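Local coordinates for greglin (Schistocerca gregaria, PDB 4GI3), which inhibits serine proteases, acting most strongly on subtilisin and human neutrophil elastase, and also on pancreatic elastase, chymotrypsin and cathepsin G, but not on trypsin, at residues I24-Y29 and N46-R51; P31-D36 and T62-E67; F41-N46 and E67-T72. All blocks are in the same frame, centred on the assembly; numbering follows the deposited sequence.

Contact 1 (I24-Y29 and N46-R51); sequences ICPLIY and NECEVR. Unlike the reference sequence in segment 24-29: Cys25 (reference Ser).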
# COMPACT_ATOMS: atom_id res chain seq x y z
N ILE B 24 5.95 2.10 12.92
CA ILE B 24 5.25 1.86 11.66
C ILE B 24 5.16 0.38 11.38
O ILE B 24 6.15 -0.34 11.59
CB ILE B 24 5.96 2.62 10.48
CG1 ILE B 24 6.14 4.14 10.74
CG2 ILE B 24 5.36 2.30 9.09
CD1 ILE B 24 4.88 5.01 10.75
N CYS B 25 4.00 -0.07 10.89
CA CYS B 25 3.74 -1.46 10.50
C CYS B 25 3.22 -1.57 9.06
O CYS B 25 2.61 -0.61 8.59
CB CYS B 25 2.78 -2.12 11.49
SG CYS B 25 3.56 -2.52 13.08
N PRO B 26 3.39 -2.73 8.36
CA PRO B 26 2.79 -2.86 7.03
C PRO B 26 1.28 -2.95 7.16
O PRO B 26 0.79 -3.40 8.20
CB PRO B 26 3.38 -4.17 6.49
CG PRO B 26 4.43 -4.58 7.47
CD PRO B 26 4.01 -4.00 8.77
N LEU B 27 0.53 -2.56 6.13
CA LEU B 27 -0.93 -2.60 6.22
C LEU B 27 -1.55 -3.87 5.65
O LEU B 27 -2.50 -3.85 4.87
CB LEU B 27 -1.59 -1.26 5.78
CG LEU B 27 -1.55 -0.18 6.87
CD1 LEU B 27 -1.74 1.22 6.29
CD2 LEU B 27 -2.61 -0.46 7.96
N ILE B 28 -0.97 -5.01 6.05
CA ILE B 28 -1.47 -6.33 5.70
C ILE B 28 -2.54 -6.65 6.74
O ILE B 28 -2.37 -6.34 7.92
CB ILE B 28 -0.32 -7.37 5.68
CG1 ILE B 28 -0.87 -8.78 5.37
CG2 ILE B 28 0.54 -7.34 7.00
CD1 ILE B 28 0.05 -9.68 4.59
N TYR B 29 -3.65 -7.23 6.30
CA TYR B 29 -4.69 -7.61 7.24
C TYR B 29 -4.53 -9.11 7.45
O TYR B 29 -4.83 -9.90 6.56
CB TYR B 29 -6.09 -7.25 6.69
CG TYR B 29 -7.23 -7.70 7.57
CD1 TYR B 29 -7.50 -7.05 8.77
CD2 TYR B 29 -8.07 -8.74 7.19
CE1 TYR B 29 -8.56 -7.45 9.59
CE2 TYR B 29 -9.14 -9.14 7.99
CZ TYR B 29 -9.38 -8.49 9.19
OH TYR B 29 -10.43 -8.87 9.99
N ASN B 46 -2.77 -7.36 12.79
CA ASN B 46 -1.65 -8.24 12.48
C ASN B 46 -0.68 -8.34 13.66
O ASN B 46 -0.77 -7.54 14.59
CB ASN B 46 -0.90 -7.80 11.19
CG ASN B 46 -0.36 -6.41 11.22
OD1 ASN B 46 0.33 -5.99 12.16
ND2 ASN B 46 -0.61 -5.67 10.15
N GLU B 47 0.29 -9.30 13.57
CA GLU B 47 1.31 -9.49 14.60
C GLU B 47 2.16 -8.26 14.80
O GLU B 47 2.51 -7.99 15.94
CB GLU B 47 2.23 -10.66 14.24
CG GLU B 47 1.73 -12.04 14.59
CD GLU B 47 2.80 -13.10 14.34
OE1 GLU B 47 3.94 -12.92 14.83
OE2 GLU B 47 2.51 -14.08 13.62
N CYS B 48 2.50 -7.49 13.73
CA CYS B 48 3.30 -6.27 13.89
C CYS B 48 2.67 -5.30 14.89
O CYS B 48 3.38 -4.74 15.71
CB CYS B 48 3.58 -5.59 12.55
SG CYS B 48 4.72 -4.18 12.68
N GLU B 49 1.35 -5.10 14.79
CA GLU B 49 0.62 -4.18 15.68
C GLU B 49 0.63 -4.65 17.15
O GLU B 49 0.79 -3.82 18.04
CB GLU B 49 -0.81 -3.91 15.19
CG GLU B 49 -0.88 -3.05 13.93
CD GLU B 49 -0.33 -1.63 13.94
OE1 GLU B 49 0.01 -1.12 12.85
OE2 GLU B 49 -0.24 -1.01 15.03
N VAL B 50 0.54 -5.98 17.37
CA VAL B 50 0.60 -6.55 18.73
C VAL B 50 1.96 -6.23 19.34
O VAL B 50 2.03 -5.76 20.48
CB VAL B 50 0.37 -8.09 18.79
CG1 VAL B 50 0.21 -8.53 20.24
CG2 VAL B 50 -0.83 -8.53 17.98
N ARG B 51 3.06 -6.49 18.58
CA ARG B 51 4.44 -6.25 18.99
C ARG B 51 4.71 -4.78 19.31
O ARG B 51 5.44 -4.48 20.25
CB ARG B 51 5.42 -6.76 17.94
CG ARG B 51 5.51 -8.28 17.84
CD ARG B 51 6.69 -8.74 16.98
NE ARG B 51 6.45 -8.59 15.54
CZ ARG B 51 6.94 -7.61 14.79
NH1 ARG B 51 7.70 -6.66 15.32
NH2 ARG B 51 6.66 -7.56 13.49
O HOH W 1 -0.89 -2.51 10.42

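Contact 2 (P31-D36 and T62-E67); sequences PVCVED and TFVPRE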
# COMPACT_ATOMS: atom_id res chain seq x y z
N PRO B 31 -5.41 -10.84 10.88
CA PRO B 31 -5.73 -10.69 12.31
C PRO B 31 -5.32 -11.84 13.20
O PRO B 31 -5.31 -13.00 12.77
CB PRO B 31 -7.23 -10.38 12.33
CG PRO B 31 -7.74 -10.92 11.08
CD PRO B 31 -6.64 -10.84 10.06
N VAL B 32 -4.94 -11.48 14.42
CA VAL B 32 -4.45 -12.38 15.46
C VAL B 32 -5.10 -12.04 16.80
O VAL B 32 -5.22 -10.87 17.18
CB VAL B 32 -2.91 -12.33 15.54
CG1 VAL B 32 -2.28 -12.89 14.26
CG2 VAL B 32 -2.40 -10.92 15.80
N CYS B 33 -5.47 -13.08 17.53
CA CYS B 33 -6.12 -12.93 18.83
C CYS B 33 -5.11 -13.08 19.96
O CYS B 33 -4.31 -14.02 19.95
CB CYS B 33 -7.25 -13.95 18.94
SG CYS B 33 -8.23 -13.79 20.45
N VAL B 34 -5.11 -12.13 20.92
CA VAL B 34 -4.22 -12.13 22.08
C VAL B 34 -5.02 -12.01 23.38
O VAL B 34 -6.13 -11.46 23.38
CB VAL B 34 -3.06 -11.09 22.05
CG1 VAL B 34 -2.16 -11.26 20.83
CG2 VAL B 34 -3.56 -9.65 22.18
N GLU B 35 -4.43 -12.50 24.48
CA GLU B 35 -4.98 -12.38 25.82
C GLU B 35 -4.03 -11.51 26.60
O GLU B 35 -2.84 -11.80 26.64
CB GLU B 35 -5.16 -13.75 26.50
CG GLU B 35 -5.91 -13.65 27.82
CD GLU B 35 -6.18 -14.95 28.56
OE1 GLU B 35 -5.96 -16.04 27.98
OE2 GLU B 35 -6.63 -14.87 29.72
N ASP B 36 -4.56 -10.43 27.17
CA ASP B 36 -3.84 -9.46 27.97
C ASP B 36 -3.63 -10.02 29.41
O ASP B 36 -4.20 -11.06 29.76
CB ASP B 36 -4.66 -8.14 27.99
CG ASP B 36 -4.06 -6.91 28.68
OD1 ASP B 36 -2.84 -6.95 29.03
OD2 ASP B 36 -4.78 -5.90 28.85
N THR B 62 -0.34 -12.90 25.25
CA THR B 62 -0.09 -14.25 24.78
C THR B 62 -1.05 -14.53 23.66
O THR B 62 -2.23 -14.18 23.78
CB THR B 62 -0.13 -15.29 25.95
OG1 THR B 62 0.21 -16.57 25.41
CG2 THR B 62 -1.51 -15.40 26.62
N PHE B 63 -0.58 -15.17 22.57
CA PHE B 63 -1.47 -15.57 21.48
C PHE B 63 -2.35 -16.71 21.96
O PHE B 63 -1.91 -17.56 22.74
CB PHE B 63 -0.69 -16.02 20.23
CG PHE B 63 -0.08 -14.88 19.46
CD1 PHE B 63 1.30 -14.72 19.39
CD2 PHE B 63 -0.88 -13.97 18.78
CE1 PHE B 63 1.87 -13.66 18.69
CE2 PHE B 63 -0.30 -12.89 18.09
CZ PHE B 63 1.07 -12.73 18.07
N VAL B 64 -3.59 -16.71 21.50
CA VAL B 64 -4.63 -17.69 21.82
C VAL B 64 -5.42 -17.98 20.53
O VAL B 64 -5.33 -17.16 19.60
CB VAL B 64 -5.56 -17.19 22.98
CG1 VAL B 64 -4.79 -16.96 24.27
CG2 VAL B 64 -6.35 -15.93 22.59
N PRO B 65 -6.19 -19.10 20.41
CA PRO B 65 -6.98 -19.32 19.19
C PRO B 65 -7.96 -18.17 18.94
O PRO B 65 -8.42 -17.51 19.89
CB PRO B 65 -7.71 -20.65 19.46
CG PRO B 65 -6.90 -21.32 20.52
CD PRO B 65 -6.42 -20.20 21.38
N ARG B 66 -8.21 -17.87 17.66
CA ARG B 66 -9.08 -16.80 17.17
C ARG B 66 -10.47 -16.76 17.86
O ARG B 66 -10.96 -15.68 18.18
CB ARG B 66 -9.23 -16.93 15.66
CG ARG B 66 -9.69 -15.66 14.96
CD ARG B 66 -10.15 -16.01 13.57
NE ARG B 66 -10.46 -14.84 12.75
CZ ARG B 66 -9.59 -14.21 11.97
NH1 ARG B 66 -8.33 -14.60 11.92
NH2 ARG B 66 -9.98 -13.17 11.24
N GLU B 67 -11.06 -17.94 18.11
CA GLU B 67 -12.37 -18.15 18.75
C GLU B 67 -12.56 -17.41 20.09
O GLU B 67 -13.70 -17.12 20.45
CB GLU B 67 -12.69 -19.65 18.90
CG GLU B 67 -12.81 -20.40 17.57
CD GLU B 67 -11.56 -20.65 16.74
OE1 GLU B 67 -10.44 -20.59 17.29
OE2 GLU B 67 -11.71 -20.92 15.53
O HOH W 2 -6.02 -15.62 13.28
O HOH W 3 -3.99 -15.76 17.61

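Contact 3 (F41-N46 and E67-T72); sequences FYLFVN and EMCKAT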
# COMPACT_ATOMS: atom_id res chain seq x y z
N PHE B 41 -9.53 -10.28 25.88
CA PHE B 41 -9.16 -10.70 24.52
C PHE B 41 -9.27 -9.58 23.49
O PHE B 41 -10.33 -8.96 23.35
CB PHE B 41 -9.94 -11.93 24.08
CG PHE B 41 -9.79 -13.11 25.02
CD1 PHE B 41 -10.77 -13.40 25.96
CD2 PHE B 41 -8.66 -13.91 24.97
CE1 PHE B 41 -10.62 -14.48 26.84
CE2 PHE B 41 -8.52 -15.01 25.83
CZ PHE B 41 -9.50 -15.28 26.77
N TYR B 42 -8.17 -9.33 22.75
CA TYR B 42 -8.09 -8.28 21.72
C TYR B 42 -7.65 -8.85 20.38
O TYR B 42 -6.64 -9.55 20.32
CB TYR B 42 -7.10 -7.18 22.16
CG TYR B 42 -7.51 -6.47 23.44
CD1 TYR B 42 -6.95 -6.83 24.66
CD2 TYR B 42 -8.45 -5.45 23.42
CE1 TYR B 42 -7.32 -6.19 25.84
CE2 TYR B 42 -8.85 -4.81 24.60
CZ TYR B 42 -8.28 -5.19 25.81
OH TYR B 42 -8.65 -4.55 26.98
N LEU B 43 -8.43 -8.57 19.31
CA LEU B 43 -8.08 -8.98 17.95
C LEU B 43 -7.32 -7.82 17.30
O LEU B 43 -7.87 -6.72 17.15
CB LEU B 43 -9.34 -9.36 17.14
CG LEU B 43 -9.11 -10.06 15.79
CD1 LEU B 43 -8.70 -11.51 15.96
CD2 LEU B 43 -10.36 -10.01 14.93
N PHE B 44 -6.03 -8.01 17.02
CA PHE B 44 -5.21 -6.98 16.40
C PHE B 44 -5.17 -7.22 14.89
O PHE B 44 -5.33 -8.35 14.45
CB PHE B 44 -3.79 -7.00 16.99
CG PHE B 44 -3.61 -6.28 18.30
CD1 PHE B 44 -3.95 -6.90 19.50
CD2 PHE B 44 -3.08 -5.00 18.35
CE1 PHE B 44 -3.78 -6.25 20.73
CE2 PHE B 44 -2.89 -4.35 19.58
CZ PHE B 44 -3.23 -4.99 20.76
N VAL B 45 -5.00 -6.15 14.08
CA VAL B 45 -4.99 -6.30 12.62
C VAL B 45 -3.89 -7.24 12.07
O VAL B 45 -4.10 -7.86 11.03
CB VAL B 45 -5.04 -4.94 11.88
CG1 VAL B 45 -6.39 -4.25 12.13
CG2 VAL B 45 -3.90 -4.04 12.32
N ASN B 46 -2.77 -7.36 12.79
CA ASN B 46 -1.65 -8.24 12.48
C ASN B 46 -0.68 -8.34 13.66
O ASN B 46 -0.77 -7.54 14.59
CB ASN B 46 -0.90 -7.80 11.19
CG ASN B 46 -0.36 -6.41 11.22
OD1 ASN B 46 0.33 -5.99 12.16
ND2 ASN B 46 -0.61 -5.67 10.15
N GLU B 67 -11.06 -17.94 18.11
CA GLU B 67 -12.37 -18.15 18.75
C GLU B 67 -12.56 -17.41 20.09
O GLU B 67 -13.70 -17.12 20.45
CB GLU B 67 -12.69 -19.65 18.90
CG GLU B 67 -12.81 -20.40 17.57
CD GLU B 67 -11.56 -20.65 16.74
OE1 GLU B 67 -10.44 -20.59 17.29
OE2 GLU B 67 -11.71 -20.92 15.53
N MET B 68 -11.46 -17.11 20.80
CA MET B 68 -11.49 -16.39 22.08
C MET B 68 -11.85 -14.91 21.89
O MET B 68 -12.25 -14.25 22.84
CB MET B 68 -10.12 -16.47 22.79
CG MET B 68 -9.61 -17.87 23.01
SD MET B 68 -10.59 -18.81 24.19
CE MET B 68 -11.03 -20.23 23.15
N CYS B 69 -11.61 -14.38 20.67
CA CYS B 69 -11.82 -12.98 20.30
C CYS B 69 -13.17 -12.71 19.64
O CYS B 69 -13.79 -13.61 19.06
CB CYS B 69 -10.69 -12.49 19.40
SG CYS B 69 -9.19 -12.01 20.28
N LYS B 70 -13.56 -11.41 19.66
CA LYS B 70 -14.73 -10.89 18.95
C LYS B 70 -14.29 -10.83 17.47
O LYS B 70 -13.08 -10.77 17.20
CB LYS B 70 -15.07 -9.48 19.46
CG LYS B 70 -15.59 -9.45 20.89
CD LYS B 70 -15.75 -8.02 21.40
CE LYS B 70 -16.50 -7.97 22.71
NZ LYS B 70 -16.79 -6.58 23.14
N ALA B 71 -15.26 -10.85 16.52
CA ALA B 71 -14.97 -10.83 15.08
C ALA B 71 -14.38 -9.51 14.54
O ALA B 71 -13.94 -9.47 13.40
CB ALA B 71 -16.20 -11.23 14.28
N THR B 72 -14.36 -8.45 15.38
CA THR B 72 -13.84 -7.12 15.05
C THR B 72 -12.52 -6.84 15.76
O THR B 72 -12.24 -7.40 16.83
CB THR B 72 -14.88 -6.02 15.38
OG1 THR B 72 -15.24 -6.10 16.77
CG2 THR B 72 -16.12 -6.08 14.49
O HOH W 4 -11.72 -9.65 21.10
O HOH W 5 -11.16 -7.33 19.33

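Contact 1 (I24-Y29 and N46-R51)
Asn46 reaches across to Ile28 with its amide group, and Asn46 ND2 gives a nearly straight hydrogen bond of 2.9 Å to Ile28 O. The bond lies both in the plane of the Asn46 amide and in that of the accepting carbonyl. A longer, weak bond of 3.3 Å runs from Asn46 ND2 to Pro26 O, so one amide spans the carbonyls on both sides of Leu27. A water joins in, donating to Pro26 O and to Glu49 OE1 while accepting from ND2; Glu49 OE2 turns to a salt bridge with Lys52. Asparagine suits this place because its two ends do different work: ND2 serves the loop, while Asn46 OD1 accepts from Glu49 N at 3.0 Å and N-caps the helix. Chi1 (58°) puts CG between the backbone N and the carbonyl carbon. Beside it, Cys25 and Cys48 point at each other, and Cys25 SG and Cys48 SG are bonded at 2.1 Å, chi3 -76°. Glu49 OE1 comes within 3.2 Å of Cys25 CB, and Pro26 CD rests 4.0 Å from Cys48 SG. Cys25 and Pro26 pair antiparallel with a strand of another protein chain, consistent with a bound protease. The brace is as in Kazal-type inhibitors, whose conserved asparagine bonds the carbonyls on either side of P1; Leu27 is probably P1 here.

Contact 2 (P31-D36 and T62-E67)
Pro31 begins the contact by resting against the guanidinium of Arg66, its CG 3.2 Å from Arg66 NH2. The Arg66 chain is extended from CG to NE, and its guanidinium ends beside the proline ring. A water accepts weakly from Arg66 NH1 and donates to Pro31 O. Val32 comes next: its CG2 approaches the Phe63 ring at the edge, 3.7 Å from CE2. Cys33 turns its side chain toward the other segment. SG, anti to the backbone N (chi1 -175°), touches Val64 CG2 at 3.6 Å and is disulfide-bonded to Cys69. Cys33 O accepts from Val64 N at 3.2 Å, with the donor standing above the carbonyl plane, while a second water links Cys33 N to Val64 O, bridging the other side of this pair. Val34 forms a non-hydrogen-bonded pair with Phe63, and its CG1 meets Phe63 CD2 at 3.6 Å; a branched valine suits Val34, which packs against Val50 of the helix, while Phe63 lies against Glu47. At Glu35 the face changes. Glu35 N donates to Thr62 O at 2.9 Å and Glu35 O accepts from Thr62 N at 3.1 Å, completing a hydrogen-bonded pair, while CB packs on Val64 CG1. Alternating pairs mark an antiparallel beta-sheet, here joining central strand 32-36 to outer strand 61-63 of a three-stranded sheet that packs on the helix, as in Kazal-like domains.

Contact 3 (F41-N46 and E67-T72)
Cys69 and the buried Leu43 form the tightly packed part of this contact, with Leu43 CD1 4.1 Å from Cys69 CB. Cys69 SG, beside its own backbone N (chi1 -81°), lies against the strand backbone, 3.5 Å from Tyr42 C; it is also 3.9 Å from Phe41 CB, and its disulfide partner is Cys33 of the adjacent strand. An apolar leucine suits the place beside this disulfide, and its CD2 and CB also meet the carbonyls of Lys70 and Thr72.

Nearer the surface, Phe41 and Met68 lie side by side and point the same way. Met68 CB sits over one face of the Phe41 ring, 3.9 Å from its centroid and offset toward the rim, in a CH-pi contact. This methylene covers the ring face, while the methionine chain, bent at chi2 and chi3, takes Met68 SD off obliquely, 5.0 Å from the centroid of the Phe41 ring, as a Met-aromatic contact. Met68 O also comes to 3.5 Å from Phe41 CG.

No direct hydrogen bond joins the two segments. Instead, two waters bridge the backbones along the contact: one donates to Phe41 O and accepts from Lys70 N, the other accepts from Leu43 N and donates to Thr72 O. The side chains of Lys70, Ala71 and Thr72 belong to the exposed side. Thus the loop after strand 61-63 runs alongside outer strand 41-44 and is pinned to central strand 32-36 by the Cys33–Cys69 disulfide, consistent with a compact, disulfide-rich domain.

In the fold
Contact 1 is mostly buried, whereas contacts 2 and 3 are surface contacts, rich in exposed residues, though their centres lie no farther out. Contacts 2 and 3 share the sheet, reaching neighbouring strands 32-36 and 41-44, and the Cys33–Cys69 disulfide ties them together. Contact 1 instead joins the probable inhibitory loop to the start of helix 47-57, and Asn46, common to 41-46 and 46-51, carries the chain from sheet to helix. Val50 closes the core between them, packing on Val32, Val34 and Phe44. Chemistry follows place: a side-chain amide and a disulfide in contact 1, backbone pairing in contact 2, and apolar packing with water bridges in contact 3.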